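Local atomic coordinates of esterase (Rhizomucor miehei CAU432, PDB entry 4WY8), a protein that hydrolyses carboxylic esters as a fungal carboxylesterase of the alpha/beta hydrolase fold, probably through a serine nucleophile. Residues I84-G89 and V115-Y120; G162-G167 and Y192-D197; L169-C174 and K186-I191. All coordinates share one frame; numbering follows the deposited sequence.

Interaction 1: residues I84-G89 and V115-Y120; sequences IVFFHG and VIFVNY
His88 and Tyr120 meet because each carries its CG between the backbone N and the carbonyl carbon (chi1 68° and 59°), which lays the imidazole against the phenol as an offset stack, centroids 4.6 Å apart and planes at 14°. The phenol oxygen lies over one face of the imidazole toward its rim, and Tyr120 OH donates to His88 O at 2.6 Å, so one tyrosine holds both ring and carbonyl of the same residue. Phe117, with CG anti to the backbone N, brings its tip to the imidazole: Phe117 CZ lies 3.3 Å from His88 CD2, the two planes nearly parallel but slid apart. Phe117 also meets Phe86, rim to rim.

Behind this aromatic cluster, strands 83-87 and 114-118 run parallel. Ile116 is held through both its N and its O, Ile116 N giving to Ile84 O at 2.7 Å and Ile116 O receiving Phe86 N. Val118 N to Phe86 O is longer, at 3.3 Å, where the strands diverge and a water enters to join Phe86 O, Val118 O and His88 N. On the sheet face of Val85, Val118 CG2 touches Val85 CG1 and comes within 3.6 Å of the edge of the Phe87 ring at CE1.

His88 and Gly89 begin an HGGG sequence that in related hormone-sensitive-lipase-like esterases forms the oxyanion hole. His88 ND1 donates almost straight to Gly89 O, and a second water links His88 NE2 to Tyr120 O. With both ring nitrogens engaged and a partner stacked on one face, the imidazole is fixed in rotation, with ND1 as donor.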
loop_
_atom_site.group_PDB
_atom_site.type_symbol
_atom_site.label_atom_id
_atom_site.label_comp_id
_atom_site.label_asym_id
_atom_site.label_seq_id
_atom_site.Cartn_x
_atom_site.Cartn_y
_atom_site.Cartn_z
ATOM N N ILE A 84 4.733 -19.716 2.539
ATOM C CA ILE A 84 3.983 -18.981 1.551
ATOM C C ILE A 84 3.853 -19.857 0.328
ATOM O O ILE A 84 4.838 -20.113 -0.357
ATOM C CB ILE A 84 4.694 -17.674 1.166
ATOM C CG1 ILE A 84 4.881 -16.780 2.387
ATOM C CG2 ILE A 84 3.941 -16.921 0.054
ATOM C CD1 ILE A 84 5.701 -15.525 2.082
ATOM N N VAL A 85 2.641 -20.306 0.038
ATOM C CA VAL A 85 2.414 -21.089 -1.150
ATOM C C VAL A 85 2.083 -20.139 -2.292
ATOM O O VAL A 85 1.099 -19.399 -2.247
ATOM C CB VAL A 85 1.279 -22.106 -0.953
ATOM C CG1 VAL A 85 1.218 -23.022 -2.147
ATOM C CG2 VAL A 85 1.528 -22.925 0.316
ATOM N N PHE A 86 2.912 -20.182 -3.326
ATOM C CA PHE A 86 2.898 -19.161 -4.364
ATOM C C PHE A 86 2.442 -19.741 -5.687
ATOM O O PHE A 86 2.955 -20.770 -6.122
ATOM C CB PHE A 86 4.301 -18.534 -4.500
ATOM C CG PHE A 86 4.334 -17.306 -5.351
ATOM C CD1 PHE A 86 4.479 -17.410 -6.737
ATOM C CD2 PHE A 86 4.244 -16.049 -4.783
ATOM C CE1 PHE A 86 4.509 -16.282 -7.540
ATOM C CE2 PHE A 86 4.268 -14.901 -5.594
ATOM C CZ PHE A 86 4.410 -15.031 -6.976
ATOM N N PHE A 87 1.494 -19.064 -6.327
ATOM C CA PHE A 87 0.996 -19.433 -7.657
ATOM C C PHE A 87 1.309 -18.332 -8.678
ATOM O O PHE A 87 0.871 -17.156 -8.550
ATOM C CB PHE A 87 -0.509 -19.719 -7.620
ATOM C CG PHE A 87 -0.930 -20.569 -6.449
ATOM C CD1 PHE A 87 -0.351 -21.813 -6.229
ATOM C CD2 PHE A 87 -1.889 -20.117 -5.557
ATOM C CE1 PHE A 87 -0.722 -22.595 -5.120
ATOM C CE2 PHE A 87 -2.274 -20.895 -4.469
ATOM C CZ PHE A 87 -1.685 -22.136 -4.249
ATOM N N HIS A 88 2.102 -18.713 -9.683
ATOM C CA HIS A 88 2.635 -17.737 -10.615
ATOM C C HIS A 88 1.644 -17.375 -11.695
ATOM O O HIS A 88 0.730 -18.147 -12.013
ATOM C CB HIS A 88 3.945 -18.245 -11.251
ATOM C CG HIS A 88 3.776 -19.410 -12.181
ATOM N ND1 HIS A 88 3.344 -19.267 -13.482
ATOM C CD2 HIS A 88 4.053 -20.729 -12.023
ATOM C CE1 HIS A 88 3.322 -20.450 -14.072
ATOM N NE2 HIS A 88 3.749 -21.357 -13.206
ATOM N N GLY A 89 1.844 -16.198 -12.274
ATOM C CA GLY A 89 0.997 -15.733 -13.356
ATOM C C GLY A 89 1.542 -16.232 -14.679
ATOM O O GLY A 89 2.491 -17.020 -14.709
ATOM N N VAL A 115 9.147 -20.017 0.654
ATOM C CA VAL A 115 8.196 -19.850 -0.431
ATOM C C VAL A 115 8.058 -21.182 -1.162
ATOM O O VAL A 115 9.036 -21.780 -1.640
ATOM C CB VAL A 115 8.602 -18.726 -1.392
ATOM C CG1 VAL A 115 7.586 -18.593 -2.462
ATOM C CG2 VAL A 115 8.700 -17.405 -0.629
ATOM N N ILE A 116 6.829 -21.672 -1.194
ATOM C CA ILE A 116 6.524 -22.938 -1.822
ATOM C C ILE A 116 5.840 -22.678 -3.161
ATOM O O ILE A 116 4.658 -22.347 -3.238
ATOM C CB ILE A 116 5.663 -23.790 -0.888
ATOM C CG1 ILE A 116 6.441 -24.011 0.424
ATOM C CG2 ILE A 116 5.327 -25.112 -1.526
ATOM C CD1 ILE A 116 5.597 -24.502 1.560
ATOM N N PHE A 117 6.646 -22.805 -4.205
ATOM C CA PHE A 117 6.278 -22.504 -5.571
ATOM C C PHE A 117 5.685 -23.739 -6.254
ATOM O O PHE A 117 6.361 -24.733 -6.467
ATOM C CB PHE A 117 7.532 -22.007 -6.320
ATOM C CG PHE A 117 7.251 -21.376 -7.660
ATOM C CD1 PHE A 117 7.262 -22.140 -8.820
ATOM C CD2 PHE A 117 6.996 -20.009 -7.755
ATOM C CE1 PHE A 117 7.014 -21.550 -10.064
ATOM C CE2 PHE A 117 6.729 -19.421 -8.977
ATOM C CZ PHE A 117 6.746 -20.191 -10.137
ATOM N N VAL A 118 4.420 -23.676 -6.616
ATOM C CA VAL A 118 3.792 -24.810 -7.239
ATOM C C VAL A 118 3.995 -24.748 -8.742
ATOM O O VAL A 118 3.564 -23.779 -9.387
ATOM C CB VAL A 118 2.290 -24.847 -6.926
ATOM C CG1 VAL A 118 1.655 -26.053 -7.592
ATOM C CG2 VAL A 118 2.086 -24.858 -5.414
ATOM N N ASN A 119 4.700 -25.733 -9.298
ATOM C CA ASN A 119 4.838 -25.795 -10.744
ATOM C C ASN A 119 3.627 -26.484 -11.350
ATOM O O ASN A 119 3.721 -27.613 -11.805
ATOM C CB ASN A 119 6.125 -26.525 -11.134
ATOM C CG ASN A 119 7.350 -25.872 -10.550
ATOM O OD1 ASN A 119 7.896 -24.929 -11.127
ATOM N ND2 ASN A 119 7.777 -26.341 -9.381
ATOM N N TYR A 120 2.498 -25.783 -11.414
ATOM C CA TYR A 120 1.261 -26.425 -11.867
ATOM C C TYR A 120 1.237 -26.649 -13.386
ATOM O O TYR A 120 2.072 -26.097 -14.120
ATOM C CB TYR A 120 0.040 -25.616 -11.405
ATOM C CG TYR A 120 -0.029 -24.176 -11.882
ATOM C CD1 TYR A 120 -0.556 -23.860 -13.130
ATOM C CD2 TYR A 120 0.412 -23.136 -11.071
ATOM C CE1 TYR A 120 -0.626 -22.554 -13.562
ATOM C CE2 TYR A 120 0.345 -21.817 -11.496
ATOM C CZ TYR A 120 -0.172 -21.537 -12.739
ATOM O OH TYR A 120 -0.248 -20.229 -13.162
HETATM O O HOH W 1 3.608 -21.081 -8.886
HETATM O O HOH W 2 4.064 -24.099 -13.692
#

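Interaction 2: residues G162-G167 and Y192-D197; sequences GDSAGG and YPVTDD
Ser164 and Pro193 bring their CA atoms to 4.2 Å where the sharp turn after strand 159-163 meets the loop leaving strand 188-191. The turn places Ser164 at phi 62° and psi -119°, the strained backbone of a nucleophile elbow, and the GxSxG pattern of Gly162, Ser164 and Gly166 agrees with it. Tyr192 is also at positive phi. Between the two backbones the polar contacts are slight: Val194 N gives a weak hydrogen bond to Ser164 O at 3.3 Å, and Ser164 CA-H points to Tyr192 O with a C-to-O distance of 3.2 Å. Pro193 CA makes a similar contact with Ser164 O, which thus receives one weak N-H bond and one C-H contact from the loop, besides the weak bond from Gly167 N in its own helix.

The Tyr192 ring comes alongside the elbow. Its CE1 lies 3.9 Å from Asp163 CB and 4.0 Å from Ser164 CB, while Ser164 CA sits at the ring's edge, in its plane. Pro193 CB presses on the backbone of Gly167, 3.9 Å from Gly167 C, an approach possible because no side chain stands between them. Val194 CG2 rests at the same distance from Ala165 N, on the first turn of the helix. Ser164 OG, anti to its backbone N (chi1 -160°), bonds His291 NE2; with Asp261 these residues have the geometry of a probable catalytic triad. Asp163 instead reaches His100 with OD2.

Tyr192 extends the contact toward the triad, its ring meeting that of His291 and its OH bonding Phe294 N. Farther along the loop, Val194 packs on Met218 and Phe222 of helix 215-225, and its carbonyl receives Asn168 ND2 from helix 165-179.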
loop_
_atom_site.group_PDB
_atom_site.type_symbol
_atom_site.label_atom_id
_atom_site.label_comp_id
_atom_site.label_asym_id
_atom_site.label_seq_id
_atom_site.Cartn_x
_atom_site.Cartn_y
_atom_site.Cartn_z
ATOM N N GLY A 162 -0.258 -15.031 -5.112
ATOM C CA GLY A 162 -0.067 -15.253 -6.525
ATOM C C GLY A 162 -0.327 -14.019 -7.347
ATOM O O GLY A 162 -1.065 -13.093 -6.924
ATOM N N ASP A 163 0.272 -14.002 -8.532
ATOM C CA ASP A 163 0.119 -12.805 -9.384
ATOM C C ASP A 163 -0.683 -13.074 -10.636
ATOM O O ASP A 163 -0.492 -14.101 -11.266
ATOM C CB ASP A 163 1.479 -12.247 -9.798
ATOM C CG ASP A 163 2.294 -13.244 -10.593
ATOM O OD1 ASP A 163 2.520 -14.358 -10.057
ATOM O OD2 ASP A 163 2.711 -12.926 -11.744
ATOM N N SER A 164 -1.566 -12.156 -11.008
ATOM C CA SER A 164 -2.275 -12.301 -12.272
ATOM C C SER A 164 -3.145 -13.580 -12.300
ATOM O O SER A 164 -4.028 -13.746 -11.446
ATOM C CB SER A 164 -1.252 -12.314 -13.421
ATOM O OG SER A 164 -1.855 -11.994 -14.654
ATOM N N ALA A 165 -2.868 -14.504 -13.225
ATOM C CA ALA A 165 -3.575 -15.789 -13.231
ATOM C C ALA A 165 -3.308 -16.589 -11.937
ATOM O O ALA A 165 -4.158 -17.375 -11.488
ATOM C CB ALA A 165 -3.184 -16.613 -14.451
ATOM N N GLY A 166 -2.137 -16.385 -11.339
ATOM C CA GLY A 166 -1.824 -16.953 -10.038
ATOM C C GLY A 166 -2.638 -16.338 -8.901
ATOM O O GLY A 166 -2.906 -16.997 -7.902
ATOM N N GLY A 167 -3.026 -15.072 -9.046
ATOM C CA GLY A 167 -3.938 -14.425 -8.108
ATOM C C GLY A 167 -5.331 -15.034 -8.214
ATOM O O GLY A 167 -6.029 -15.226 -7.210
ATOM N N TYR A 192 -2.745 -8.034 -8.693
ATOM C CA TYR A 192 -3.560 -7.786 -9.883
ATOM C C TYR A 192 -4.155 -9.058 -10.480
ATOM O O TYR A 192 -3.756 -9.507 -11.552
ATOM C CB TYR A 192 -2.755 -6.986 -10.947
ATOM C CG TYR A 192 -1.288 -7.372 -11.209
ATOM C CD1 TYR A 192 -0.925 -8.676 -11.506
ATOM C CD2 TYR A 192 -0.280 -6.398 -11.214
ATOM C CE1 TYR A 192 0.407 -9.025 -11.773
ATOM C CE2 TYR A 192 1.064 -6.731 -11.471
ATOM C CZ TYR A 192 1.400 -8.042 -11.759
ATOM O OH TYR A 192 2.730 -8.381 -12.033
ATOM N N PRO A 193 -5.127 -9.652 -9.762
ATOM C CA PRO A 193 -5.704 -10.949 -10.166
ATOM C C PRO A 193 -6.650 -10.896 -11.364
ATOM O O PRO A 193 -7.223 -9.838 -11.632
ATOM C CB PRO A 193 -6.474 -11.400 -8.902
ATOM C CG PRO A 193 -6.867 -10.123 -8.239
ATOM C CD PRO A 193 -5.699 -9.167 -8.492
ATOM N N VAL A 194 -6.775 -12.022 -12.073
ATOM C CA VAL A 194 -7.878 -12.248 -12.989
ATOM C C VAL A 194 -9.062 -12.746 -12.163
ATOM O O VAL A 194 -8.921 -13.710 -11.409
ATOM C CB VAL A 194 -7.538 -13.309 -14.075
ATOM C CG1 VAL A 194 -8.655 -13.380 -15.128
ATOM C CG2 VAL A 194 -6.200 -13.020 -14.709
ATOM N N THR A 195 -10.207 -12.069 -12.250
ATOM C CA THR A 195 -11.380 -12.484 -11.482
ATOM C C THR A 195 -12.643 -12.607 -12.330
ATOM O O THR A 195 -13.687 -13.003 -11.813
ATOM C CB THR A 195 -11.719 -11.514 -10.341
ATOM O OG1 THR A 195 -12.157 -10.265 -10.889
ATOM C CG2 THR A 195 -10.537 -11.305 -9.420
ATOM N N ASP A 196 -12.579 -12.224 -13.603
ATOM C CA ASP A 196 -13.770 -12.269 -14.439
ATOM C C ASP A 196 -13.393 -12.422 -15.910
ATOM O O ASP A 196 -12.202 -12.461 -16.264
ATOM C CB ASP A 196 -14.643 -11.017 -14.215
ATOM C CG ASP A 196 -16.139 -11.280 -14.482
ATOM O OD1 ASP A 196 -16.536 -12.468 -14.547
ATOM O OD2 ASP A 196 -16.936 -10.310 -14.550
ATOM N N ASP A 197 -14.413 -12.575 -16.757
ATOM C CA ASP A 197 -14.197 -12.729 -18.186
ATOM C C ASP A 197 -14.955 -11.657 -18.961
ATOM O O ASP A 197 -15.338 -11.861 -20.109
ATOM C CB ASP A 197 -14.608 -14.129 -18.654
ATOM C CG ASP A 197 -16.137 -14.334 -18.664
ATOM O OD1 ASP A 197 -16.860 -13.663 -17.889
ATOM O OD2 ASP A 197 -16.612 -15.166 -19.466
#

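Interaction 3: residues L169-C174 and K186-I191; sequences LSAVVC and KGQVLI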
loop_
_atom_site.group_PDB
_atom_site.type_symbol
_atom_site.label_atom_id
_atom_site.label_comp_id
_atom_site.label_asym_id
_atom_site.label_seq_id
_atom_site.Cartn_x
_atom_site.Cartn_y
_atom_site.Cartn_z
ATOM N N LEU A 169 -5.825 -18.131 -9.183
ATOM C CA LEU A 169 -5.647 -19.411 -8.498
ATOM C C LEU A 169 -5.687 -19.268 -6.959
ATOM O O LEU A 169 -6.299 -20.082 -6.285
ATOM C CB LEU A 169 -4.340 -20.088 -8.927
ATOM C CG LEU A 169 -4.383 -20.647 -10.360
ATOM C CD1 LEU A 169 -3.019 -21.191 -10.826
ATOM C CD2 LEU A 169 -5.483 -21.694 -10.509
ATOM N N SER A 170 -5.029 -18.256 -6.403
ATOM C CA SER A 170 -5.051 -18.045 -4.954
ATOM C C SER A 170 -6.493 -17.847 -4.465
ATOM O O SER A 170 -6.943 -18.496 -3.490
ATOM C CB SER A 170 -4.168 -16.842 -4.564
ATOM O OG SER A 170 -2.814 -17.072 -4.933
ATOM N N ALA A 171 -7.216 -16.945 -5.130
ATOM C CA ALA A 171 -8.598 -16.644 -4.736
ATOM C C ALA A 171 -9.496 -17.903 -4.731
ATOM O O ALA A 171 -10.248 -18.197 -3.749
ATOM C CB ALA A 171 -9.179 -15.581 -5.658
ATOM N N VAL A 172 -9.436 -18.641 -5.833
ATOM C CA VAL A 172 -10.342 -19.782 -5.974
ATOM C C VAL A 172 -9.893 -20.998 -5.144
ATOM O O VAL A 172 -10.720 -21.796 -4.725
ATOM C CB VAL A 172 -10.528 -20.168 -7.456
ATOM C CG1 VAL A 172 -11.176 -19.020 -8.192
ATOM C CG2 VAL A 172 -9.183 -20.550 -8.121
ATOM N N VAL A 173 -8.589 -21.144 -4.904
ATOM C CA VAL A 173 -8.135 -22.155 -3.958
ATOM C C VAL A 173 -8.698 -21.815 -2.568
ATOM O O VAL A 173 -9.112 -22.711 -1.832
ATOM C CB VAL A 173 -6.601 -22.264 -3.901
ATOM C CG1 VAL A 173 -6.147 -22.822 -2.555
ATOM C CG2 VAL A 173 -6.096 -23.130 -5.032
ATOM N N CYS A 174 -8.746 -20.527 -2.216
ATOM C CA CYS A 174 -9.385 -20.167 -0.940
ATOM C C CYS A 174 -10.877 -20.547 -0.895
ATOM O O CYS A 174 -11.318 -21.226 0.066
ATOM C CB CYS A 174 -9.227 -18.672 -0.651
ATOM S SG CYS A 174 -7.541 -18.256 -0.142
ATOM N N LYS A 186 -4.402 -19.075 6.150
ATOM C CA LYS A 186 -4.550 -17.938 7.054
ATOM C C LYS A 186 -4.559 -16.571 6.408
ATOM O O LYS A 186 -4.782 -15.550 7.086
ATOM C CB LYS A 186 -3.428 -17.960 8.112
ATOM C CG LYS A 186 -3.217 -19.318 8.759
ATOM C CD LYS A 186 -4.504 -19.798 9.446
ATOM C CE LYS A 186 -4.315 -21.205 10.032
ATOM N NZ LYS A 186 -5.589 -21.767 10.584
ATOM N N GLY A 187 -4.261 -16.516 5.120
ATOM C CA GLY A 187 -4.193 -15.235 4.438
ATOM C C GLY A 187 -4.071 -15.461 2.953
ATOM O O GLY A 187 -3.518 -16.472 2.504
ATOM N N GLN A 188 -4.586 -14.520 2.176
ATOM C CA GLN A 188 -4.463 -14.628 0.736
ATOM C C GLN A 188 -3.946 -13.292 0.221
ATOM O O GLN A 188 -4.428 -12.235 0.643
ATOM C CB GLN A 188 -5.816 -15.006 0.095
ATOM C CG GLN A 188 -6.917 -13.991 0.317
ATOM C CD GLN A 188 -8.279 -14.436 -0.228
ATOM O OE1 GLN A 188 -8.386 -14.874 -1.378
ATOM N NE2 GLN A 188 -9.341 -14.266 0.586
ATOM N N VAL A 189 -2.926 -13.336 -0.635
ATOM C CA VAL A 189 -2.410 -12.123 -1.285
ATOM C C VAL A 189 -2.670 -12.154 -2.772
ATOM O O VAL A 189 -2.102 -13.008 -3.489
ATOM C CB VAL A 189 -0.890 -11.932 -1.081
ATOM C CG1 VAL A 189 -0.403 -10.692 -1.848
ATOM C CG2 VAL A 189 -0.532 -11.871 0.420
ATOM N N LEU A 190 -3.510 -11.231 -3.245
ATOM C CA LEU A 190 -3.905 -11.222 -4.658
ATOM C C LEU A 190 -3.294 -10.027 -5.396
ATOM O O LEU A 190 -3.683 -8.878 -5.193
ATOM C CB LEU A 190 -5.434 -11.195 -4.804
ATOM C CG LEU A 190 -6.299 -12.156 -3.979
ATOM C CD1 LEU A 190 -7.777 -11.977 -4.354
ATOM C CD2 LEU A 190 -5.877 -13.603 -4.152
ATOM N N ILE A 191 -2.309 -10.311 -6.234
ATOM C CA ILE A 191 -1.615 -9.277 -6.980
ATOM C C ILE A 191 -2.170 -9.192 -8.383
ATOM O O ILE A 191 -2.035 -10.135 -9.162
ATOM C CB ILE A 191 -0.113 -9.550 -7.051
ATOM C CG1 ILE A 191 0.450 -9.746 -5.641
ATOM C CG2 ILE A 191 0.603 -8.419 -7.780
ATOM C CD1 ILE A 191 1.896 -10.218 -5.629
HETATM O O HOH W 3 -10.733 -15.369 -2.297
#
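Leu190 CD2 touches helix 165-179 at two points, 3.7 Å from Ser170 CB and equally near Ala171 N, while its other methyl, CD1, lies 4.1 Å from Ala171 CB. Both methyls thus rest against Ala171, and CD2 reaches on to Ser170. A turn later, Cys174 SG meets the side of Gln188, 3.7 Å from its CB, and Gln188 OE1 passes close to Ala171 CA at 3.8 Å. No hydrogen bond crosses directly; a water bridges instead, donating to Gln188 OE1 at 2.6 Å and to Ala171 O at 3.2 Å.

Gln188 reaches the water because its CG lies between the backbone N and the carbonyl carbon (chi1 62°) and the chain beyond is extended toward the helix. Its amide nitrogen is held by Pro251 O, setting which amide end faces the water. Ser170 OG is turned back to Gly166 O, one turn earlier, so its CB meets the leucine. Farther out, Val160, on strand 159-163, the first strand of this beta-alpha-beta unit, touches Ser170, Cys174 and Gln188. Segments 169-174 and 188-191 run in roughly opposite directions (147°), their axes 8.2 Å apart at closest approach.

The small side chains of Ser170 and Ala171 are consistent with this close approach. Ser170 OG, Gln188 NE2 and Gln188 OE1 are satisfied by Gly166 O, Pro251 O and the water, and the direct contact is van der Waals packing.

All three contacts are buried, at different levels of one central sheet. Interaction 1 joins neighbouring strands by backbone hydrogen bonds and aromatic rings, interaction 3 packs a helix on a strand by van der Waals contacts and one bridging water, and interaction 2, at the strand ends, sets a strand-to-helix turn against a loop with a single weak bond. Interactions 2 and 3 share helix 165-179, interaction 3 lying within the chain loop that interaction 2 closes, and Ser164 N lies 2.8 Å from Ile191 O. Interaction 1 reaches the elbow from the other side of strand 159-163, through Phe87 O to Asp163 N, and its Phe87 and Tyr120 rings also touch the helix of interaction 3.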